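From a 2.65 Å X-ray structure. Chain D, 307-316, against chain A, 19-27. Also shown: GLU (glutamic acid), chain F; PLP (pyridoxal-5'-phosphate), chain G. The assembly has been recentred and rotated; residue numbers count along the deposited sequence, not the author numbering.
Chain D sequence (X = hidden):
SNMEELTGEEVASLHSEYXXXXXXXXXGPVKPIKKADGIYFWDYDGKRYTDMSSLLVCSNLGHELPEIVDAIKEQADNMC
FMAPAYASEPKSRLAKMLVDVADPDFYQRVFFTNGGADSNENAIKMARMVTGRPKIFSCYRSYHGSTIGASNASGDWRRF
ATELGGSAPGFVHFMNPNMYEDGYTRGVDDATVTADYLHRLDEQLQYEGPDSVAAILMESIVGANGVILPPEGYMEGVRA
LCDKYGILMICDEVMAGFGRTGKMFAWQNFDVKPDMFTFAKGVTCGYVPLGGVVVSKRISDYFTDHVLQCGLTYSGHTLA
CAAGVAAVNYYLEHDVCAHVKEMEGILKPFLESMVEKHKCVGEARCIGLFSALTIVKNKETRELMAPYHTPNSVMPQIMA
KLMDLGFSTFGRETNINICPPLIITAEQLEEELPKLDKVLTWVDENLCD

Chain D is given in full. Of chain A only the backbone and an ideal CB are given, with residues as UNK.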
ATOM      1  N   VAL D 307      -3.801  -9.232 -20.680  1.00 39.64           N
ATOM      2  CA  VAL D 307      -3.684  -9.505 -19.258  1.00 29.60           C
ATOM      3  C   VAL D 307      -3.293  -8.224 -18.541  1.00 32.77           C
ATOM      4  O   VAL D 307      -2.340  -7.538 -18.938  1.00 38.64           O
ATOM      5  CB  VAL D 307      -2.655 -10.616 -19.010  1.00 29.29           C
ATOM      6  CG1 VAL D 307      -2.322 -10.703 -17.538  1.00 29.01           C
ATOM      7  CG2 VAL D 307      -3.167 -11.945 -19.547  1.00 29.50           C
ATOM      8  N   LEU D 308      -4.039  -7.882 -17.494  1.00 32.32           N
ATOM      9  CA  LEU D 308      -3.697  -6.773 -16.608  1.00 30.37           C
ATOM     10  C   LEU D 308      -2.539  -7.199 -15.719  1.00 31.31           C
ATOM     11  O   LEU D 308      -2.724  -7.958 -14.764  1.00 33.16           O
ATOM     12  CB  LEU D 308      -4.906  -6.363 -15.778  1.00 32.04           C
ATOM     13  CG  LEU D 308      -4.644  -5.382 -14.641  1.00 34.47           C
ATOM     14  CD1 LEU D 308      -4.102  -4.048 -15.176  1.00 29.85           C
ATOM     15  CD2 LEU D 308      -5.912  -5.171 -13.812  1.00 33.03           C
ATOM     16  N   GLN D 309      -1.332  -6.724 -16.039  1.00 32.01           N
ATOM     17  CA  GLN D 309      -0.123  -7.088 -15.297  1.00 30.67           C
ATOM     18  C   GLN D 309       0.034  -6.197 -14.063  1.00 30.22           C
ATOM     19  O   GLN D 309       1.035  -5.520 -13.854  1.00 37.10           O
ATOM     20  CB  GLN D 309       1.094  -7.011 -16.208  1.00 31.83           C
ATOM     21  CG  GLN D 309       1.001  -7.948 -17.387  1.00 31.11           C
ATOM     22  CD  GLN D 309       1.122  -9.405 -16.974  1.00 36.12           C
ATOM     23  OE1 GLN D 309       1.359  -9.711 -15.799  1.00 36.74           O
ATOM     24  NE2 GLN D 309       0.972 -10.318 -17.944  1.00 36.35           N
ATOM     25  N   CYS D 310      -1.002  -6.225 -13.236  1.00 30.92           N
ATOM     26  CA  CYS D 310      -1.069  -5.522 -11.970  1.00 27.26           C
ATOM     27  C   CYS D 310      -1.698  -6.455 -10.948  1.00 29.82           C
ATOM     28  O   CYS D 310      -2.458  -7.360 -11.302  1.00 26.92           O
ATOM     29  CB  CYS D 310      -1.910  -4.250 -12.069  1.00 32.43           C
ATOM     30  SG  CYS D 310      -1.212  -2.966 -13.088  1.00 35.03           S
ATOM     31  N   GLY D 311      -1.361  -6.235  -9.682  1.00 29.86           N
ATOM     32  CA  GLY D 311      -1.871  -7.056  -8.608  1.00 26.14           C
ATOM     33  C   GLY D 311      -1.272  -6.695  -7.267  1.00 26.28           C
ATOM     34  O   GLY D 311      -0.262  -5.997  -7.196  1.00 26.34           O
ATOM     35  N   LEU D 312      -1.924  -7.121  -6.195  1.00 27.42           N
ATOM     36  CA  LEU D 312      -1.364  -6.991  -4.860  1.00 25.78           C
ATOM     37  C   LEU D 312      -2.177  -7.906  -3.956  1.00 26.15           C
ATOM     38  O   LEU D 312      -3.360  -8.151  -4.211  1.00 28.15           O
ATOM     39  CB  LEU D 312      -1.366  -5.534  -4.378  1.00 19.94           C
ATOM     40  CG  LEU D 312      -2.745  -4.894  -4.162  1.00 25.34           C
ATOM     41  CD1 LEU D 312      -2.791  -3.993  -2.917  1.00 24.45           C
ATOM     42  CD2 LEU D 312      -3.134  -4.134  -5.395  1.00 21.58           C
ATOM     43  N   THR D 313      -1.525  -8.445  -2.923  1.00 26.66           N
ATOM     44  CA  THR D 313      -2.186  -9.443  -2.082  1.00 28.31           C
ATOM     45  C   THR D 313      -3.568  -8.962  -1.646  1.00 27.71           C
ATOM     46  O   THR D 313      -4.563  -9.683  -1.792  1.00 25.49           O
ATOM     47  CB  THR D 313      -1.313  -9.785  -0.865  1.00 22.11           C
ATOM     48  OG1 THR D 313      -0.081 -10.353  -1.318  1.00 28.23           O
ATOM     49  CG2 THR D 313      -2.012 -10.791   0.049  1.00 23.42           C
ATOM     50  N   TYR D 314      -3.654  -7.719  -1.164  1.00 25.89           N
ATOM     51  CA  TYR D 314      -4.848  -7.220  -0.490  1.00 24.64           C
ATOM     52  C   TYR D 314      -5.818  -6.484  -1.417  1.00 24.55           C
ATOM     53  O   TYR D 314      -6.704  -5.783  -0.919  1.00 27.46           O
ATOM     54  CB  TYR D 314      -4.429  -6.316   0.675  1.00 19.61           C
ATOM     55  CG  TYR D 314      -3.739  -7.071   1.794  1.00 23.44           C
ATOM     56  CD1 TYR D 314      -4.103  -8.391   2.110  1.00 21.59           C
ATOM     57  CD2 TYR D 314      -2.723  -6.476   2.537  1.00 21.89           C
ATOM     58  CE1 TYR D 314      -3.466  -9.097   3.145  1.00 21.02           C
ATOM     59  CE2 TYR D 314      -2.081  -7.166   3.562  1.00 21.91           C
ATOM     60  CZ  TYR D 314      -2.462  -8.477   3.870  1.00 23.93           C
ATOM     61  OH  TYR D 314      -1.838  -9.146   4.903  1.00 24.00           O
ATOM     62  N   SER D 315      -5.653  -6.596  -2.741  1.00 27.96           N
ATOM     63  CA  SER D 315      -6.530  -5.891  -3.677  1.00 25.46           C
ATOM     64  C   SER D 315      -7.986  -6.227  -3.384  1.00 27.13           C
ATOM     65  O   SER D 315      -8.362  -7.399  -3.299  1.00 25.20           O
ATOM     66  CB  SER D 315      -6.185  -6.267  -5.124  1.00 26.13           C
ATOM     67  OG  SER D 315      -7.044  -5.626  -6.068  1.00 20.81           O
ATOM     68  N   GLY D 316      -8.809  -5.194  -3.229  1.00 25.28           N
ATOM     69  CA  GLY D 316     -10.201  -5.459  -2.930  1.00 27.63           C
ATOM     70  C   GLY D 316     -10.427  -6.100  -1.579  1.00 25.64           C
ATOM     71  O   GLY D 316     -11.366  -6.893  -1.425  1.00 27.48           O
TER
ATOM     72  N   UNK A  19     -15.326  -5.361 -11.415  1.00 30.43           N
ATOM     73  CA  UNK A  19     -14.108  -5.489 -10.613  1.00 30.73           C
ATOM     74  C   UNK A  19     -12.920  -5.655 -11.546  1.00 30.93           C
ATOM     75  O   UNK A  19     -12.993  -6.398 -12.531  1.00 27.77           O
ATOM     76  CB  UNK A  19     -14.204  -6.667  -9.642  1.00 30.73           C
ATOM     77  N   UNK A  20     -11.808  -5.010 -11.223  1.00 29.03           N
ATOM     78  CA  UNK A  20     -10.589  -5.214 -11.988  1.00 30.28           C
ATOM     79  C   UNK A  20      -9.733  -6.284 -11.302  1.00 29.92           C
ATOM     80  O   UNK A  20      -9.214  -6.076 -10.200  1.00 33.61           O
ATOM     81  CB  UNK A  20      -9.813  -3.903 -12.133  1.00 30.28           C
ATOM     82  N   UNK A  21      -9.600  -7.426 -11.971  1.00 31.07           N
ATOM     83  CA  UNK A  21      -8.922  -8.603 -11.440  1.00 30.66           C
ATOM     84  C   UNK A  21      -7.408  -8.513 -11.637  1.00 34.88           C
ATOM     85  O   UNK A  21      -6.932  -8.179 -12.726  1.00 38.20           O
ATOM     86  CB  UNK A  21      -9.464  -9.869 -12.107  1.00 30.66           C
ATOM     87  N   UNK A  22      -6.652  -8.827 -10.592  1.00 34.20           N
ATOM     88  CA  UNK A  22      -5.200  -8.854 -10.708  1.00 30.36           C
ATOM     89  C   UNK A  22      -4.729 -10.012 -11.583  1.00 35.45           C
ATOM     90  O   UNK A  22      -5.253 -11.132 -11.498  1.00 37.20           O
ATOM     91  CB  UNK A  22      -4.562  -8.952  -9.321  1.00 30.36           C
ATOM     92  N   UNK A  23      -3.735  -9.720 -12.435  1.00 34.72           N
ATOM     93  CA  UNK A  23      -2.950 -10.716 -13.175  1.00 29.29           C
ATOM     94  C   UNK A  23      -3.801 -11.591 -14.095  1.00 32.42           C
ATOM     95  O   UNK A  23      -3.489 -12.769 -14.295  1.00 37.38           O
ATOM     96  CB  UNK A  23      -2.191 -11.608 -12.191  1.00 29.29           C
ATOM     97  N   UNK A  24      -4.856 -11.030 -14.688  1.00 33.55           N
ATOM     98  CA  UNK A  24      -5.791 -11.798 -15.508  1.00 40.95           C
ATOM     99  C   UNK A  24      -6.376 -10.874 -16.569  1.00 39.88           C
ATOM    100  O   UNK A  24      -6.286  -9.647 -16.462  1.00 31.81           O
ATOM    101  CB  UNK A  24      -6.897 -12.421 -14.654  1.00 40.95           C
ATOM    102  N   UNK A  25      -6.947 -11.466 -17.617  1.00 42.93           N
ATOM    103  CA  UNK A  25      -7.810 -10.676 -18.480  1.00 40.30           C
ATOM    104  C   UNK A  25      -9.131 -10.444 -17.762  1.00 38.26           C
ATOM    105  O   UNK A  25      -9.580 -11.271 -16.971  1.00 42.11           O
ATOM    106  CB  UNK A  25      -8.030 -11.367 -19.827  1.00 40.30           C
ATOM    107  N   UNK A  26      -9.769  -9.327 -18.065  1.00 34.71           N
ATOM    108  CA  UNK A  26     -10.952  -8.961 -17.318  1.00 34.13           C
ATOM    109  C   UNK A  26     -12.144  -9.784 -17.787  1.00 42.34           C
ATOM    110  O   UNK A  26     -12.165 -10.307 -18.905  1.00 43.22           O
ATOM    111  CB  UNK A  26     -11.238  -7.465 -17.462  1.00 34.13           C
ATOM    112  N   UNK A  27     -13.113  -9.956 -16.886  1.00 47.74           N
ATOM    113  CA  UNK A  27     -14.419 -10.453 -17.269  1.00 45.62           C
ATOM    114  C   UNK A  27     -14.582 -11.954 -17.355  1.00 45.84           C
ATOM    115  O   UNK A  27     -15.627 -12.412 -17.834  1.00 44.32           O
ATOM    116  CB  UNK A  27     -14.788  -9.854 -18.628  1.00 45.62           C
TER
HETATM  117  N   GLU F 502      -2.220 -13.250  -7.167  0.60 34.10           N
HETATM  118  CA  GLU F 502      -3.221 -12.199  -7.356  0.60 33.48           C
HETATM  119  C   GLU F 502      -2.935 -10.937  -6.530  0.60 32.05           C
HETATM  120  O   GLU F 502      -1.740 -10.616  -6.249  0.60 32.55           O
HETATM  121  CB  GLU F 502      -4.548 -12.890  -7.038  0.60 27.70           C
HETATM  122  CG  GLU F 502      -5.688 -12.344  -7.882  0.60 30.53           C
HETATM  123  CD  GLU F 502      -6.057 -13.182  -9.100  0.60 33.07           C
HETATM  124  OE1 GLU F 502      -5.430 -14.228  -9.424  0.60 36.88           O
HETATM  125  OE2 GLU F 502      -7.029 -12.793  -9.787  0.60 37.70           O
HETATM  126  OXT GLU F 502      -3.887 -10.182  -6.196  0.60 26.73           O
HETATM  127  N1  PLP G 503       7.401 -10.022  -0.885  1.00 29.01           N
HETATM  128  C2  PLP G 503       7.069 -11.314  -0.967  1.00 28.05           C
HETATM  129  C2A PLP G 503       8.047 -12.394  -0.537  1.00 27.30           C
HETATM  130  C3  PLP G 503       5.798 -11.699  -1.460  1.00 24.86           C
HETATM  131  O3  PLP G 503       5.428 -13.027  -1.560  1.00 29.07           O
HETATM  132  C4  PLP G 503       4.891 -10.738  -1.848  1.00 29.01           C
HETATM  133  C4A PLP G 503       3.503 -11.197  -2.381  1.00 32.02           C
HETATM  134  O4A PLP G 503       3.372 -12.303  -2.908  1.00 31.04           O
HETATM  135  C5  PLP G 503       5.289  -9.370  -1.740  1.00 27.70           C
HETATM  136  C6  PLP G 503       6.557  -9.038  -1.244  1.00 23.38           C
HETATM  137  C5A PLP G 503       4.285  -8.238  -2.167  1.00 29.15           C
HETATM  138  O4P PLP G 503       3.392  -8.106  -1.107  1.00 28.14           O
HETATM  139  P   PLP G 503       1.993  -7.302  -1.321  1.00 27.70           P
HETATM  140  O1P PLP G 503       1.318  -7.103  -0.035  1.00 25.99           O
HETATM  141  O2P PLP G 503       2.229  -5.924  -1.799  1.00 29.83           O
HETATM  142  O3P PLP G 503       1.052  -8.145  -2.432  1.00 25.02           O

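Position 19 has nothing of chain D within 5.5 Å of its ideal CB, so this contact hardly restricts the choice. The residue is valine, V19(A), the first to leave helical phi/psi after a helix.

At 20 the CB points sideways, 4.4 Å from L308(D) CD2. A leucine methyl that close asks for an apolar chain, and leucine, isoleucine or methionine would all serve. It is methionine: M20(A) CG packs against L308(D) CD2 at 3.2 Å, a tight apolar contact.

Position 21 points away from chain D, with bound glutamic acid the nearest feature of note; a polar chain with a donor would suit. The deposited residue is Q21(A), whose NE2 lies 2.6 Å from OE2 of the glutamic acid.

Position 22 is cramped. Its ideal CB sits 3.3 Å from C310(D) O, so bulk is risky and glycine, alanine or serine fit best. The ligand carboxylate nearby favours a hydroxyl. Serine is found: S22(A) OG comes to 3.2 Å from G311(D) CA and gives a weak hydrogen bond to GLU OXT, 3.4 Å away.

Position 23 is anchored by its backbone. Its N donates to C310(D) O at 2.9 Å and, weakly, to L308(D) O at 3.1 Å. Phi/psi of 60/35 in a type II turn from 21 to 24 would favour glycine or asparagine, and the CB points away. Yet G311(D) leaves space beside the turn, and the ligand carboxylate offers an acceptor, so a long chain that bends back, aromatic with a donor, could also pay. It is tryptophan. The m rotamer brings the ring of W23(A) back to chain D, with C310(D) O and G311(D) N over one face, and NE1 donates to GLU O at 3.1 Å. A CB on G311(D) would lie 2.0 Å from W23(A) NE1, a clash, so glycine there makes room for the indole.

Position 24 points away; its backbone O accepts from L308(D) N at 3.0 Å. Many polar residues would do. Histidine is present, and H24(A) ND1 turns back to W23(A) O in a weak hydrogen bond of 2.7 Å.

At 25 the CB lies 4.8 Å from V307(D) CA, suiting a chain with an aliphatic stem. Lysine fits: K25(A) CG touches V307(D) CG2 at 3.8 Å.

Position 26 points sideways, and a long amide could reach back to the backbone of 21. Glutamine does so: Q26(A) OE1 accepts from Q21(A) N at 2.6 Å.

Position 27 has positive phi and no contact, which favours glycine; it is G27(A).

Chain A, residues 19-27: VMQSWHKQG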
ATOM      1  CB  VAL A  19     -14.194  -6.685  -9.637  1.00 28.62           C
ATOM      2  CG1 VAL A  19     -12.888  -6.848  -8.867  1.00 27.41           C
ATOM      3  CG2 VAL A  19     -15.369  -6.540  -8.682  1.00 30.12           C
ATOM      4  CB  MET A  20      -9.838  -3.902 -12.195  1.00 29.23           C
ATOM      5  CG  MET A  20      -8.879  -4.003 -13.379  1.00 35.64           C
ATOM      6  SD  MET A  20      -8.516  -2.458 -14.232  1.00 51.31           S
ATOM      7  CE  MET A  20      -9.373  -2.776 -15.753  1.00 36.04           C
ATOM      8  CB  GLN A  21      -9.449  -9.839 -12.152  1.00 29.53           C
ATOM      9  CG  GLN A  21      -8.976 -11.113 -11.573  1.00 34.23           C
ATOM     10  CD  GLN A  21      -9.416 -11.251 -10.166  1.00 36.27           C
ATOM     11  OE1 GLN A  21     -10.527 -11.721  -9.897  1.00 43.13           O
ATOM     12  NE2 GLN A  21      -8.561 -10.828  -9.240  1.00 34.08           N
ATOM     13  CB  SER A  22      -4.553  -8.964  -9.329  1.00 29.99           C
ATOM     14  OG  SER A  22      -4.940  -7.888  -8.498  1.00 31.83           O
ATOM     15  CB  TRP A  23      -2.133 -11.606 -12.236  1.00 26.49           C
ATOM     16  CG  TRP A  23      -1.358 -10.902 -11.143  1.00 29.69           C
ATOM     17  CD1 TRP A  23      -1.575 -11.015  -9.807  1.00 31.07           C
ATOM     18  CD2 TRP A  23      -0.223 -10.028 -11.284  1.00 29.74           C
ATOM     19  NE1 TRP A  23      -0.667 -10.264  -9.097  1.00 28.85           N
ATOM     20  CE2 TRP A  23       0.175  -9.645  -9.979  1.00 29.33           C
ATOM     21  CE3 TRP A  23       0.494  -9.528 -12.380  1.00 33.30           C
ATOM     22  CZ2 TRP A  23       1.253  -8.787  -9.740  1.00 30.00           C
ATOM     23  CZ3 TRP A  23       1.567  -8.668 -12.139  1.00 30.27           C
ATOM     24  CH2 TRP A  23       1.933  -8.311 -10.828  1.00 27.81           C
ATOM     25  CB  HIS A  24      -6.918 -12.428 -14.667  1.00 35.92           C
ATOM     26  CG  HIS A  24      -6.624 -13.826 -14.205  1.00 52.20           C
ATOM     27  ND1 HIS A  24      -5.573 -14.132 -13.362  1.00 51.23           N
ATOM     28  CD2 HIS A  24      -7.247 -15.003 -14.465  1.00 60.61           C
ATOM     29  CE1 HIS A  24      -5.554 -15.435 -13.132  1.00 53.83           C
ATOM     30  NE2 HIS A  24      -6.561 -15.986 -13.788  1.00 62.18           N
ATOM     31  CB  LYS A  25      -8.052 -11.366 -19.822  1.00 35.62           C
ATOM     32  CG  LYS A  25      -6.837 -12.028 -20.408  1.00 38.41           C
ATOM     33  CD  LYS A  25      -6.951 -12.091 -21.916  1.00 43.25           C
ATOM     34  CE  LYS A  25      -5.918 -13.040 -22.518  1.00 44.06           C
ATOM     35  NZ  LYS A  25      -5.465 -12.565 -23.870  1.00 43.88           N
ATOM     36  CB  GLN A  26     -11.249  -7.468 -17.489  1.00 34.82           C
ATOM     37  CG  GLN A  26     -10.361  -6.539 -16.658  1.00 35.66           C
ATOM     38  CD  GLN A  26      -9.727  -7.227 -15.451  1.00 34.19           C
ATOM     39  OE1 GLN A  26     -10.372  -7.402 -14.418  1.00 34.71           O
ATOM     40  NE2 GLN A  26      -8.463  -7.622 -15.580  1.00 27.71           N
TER
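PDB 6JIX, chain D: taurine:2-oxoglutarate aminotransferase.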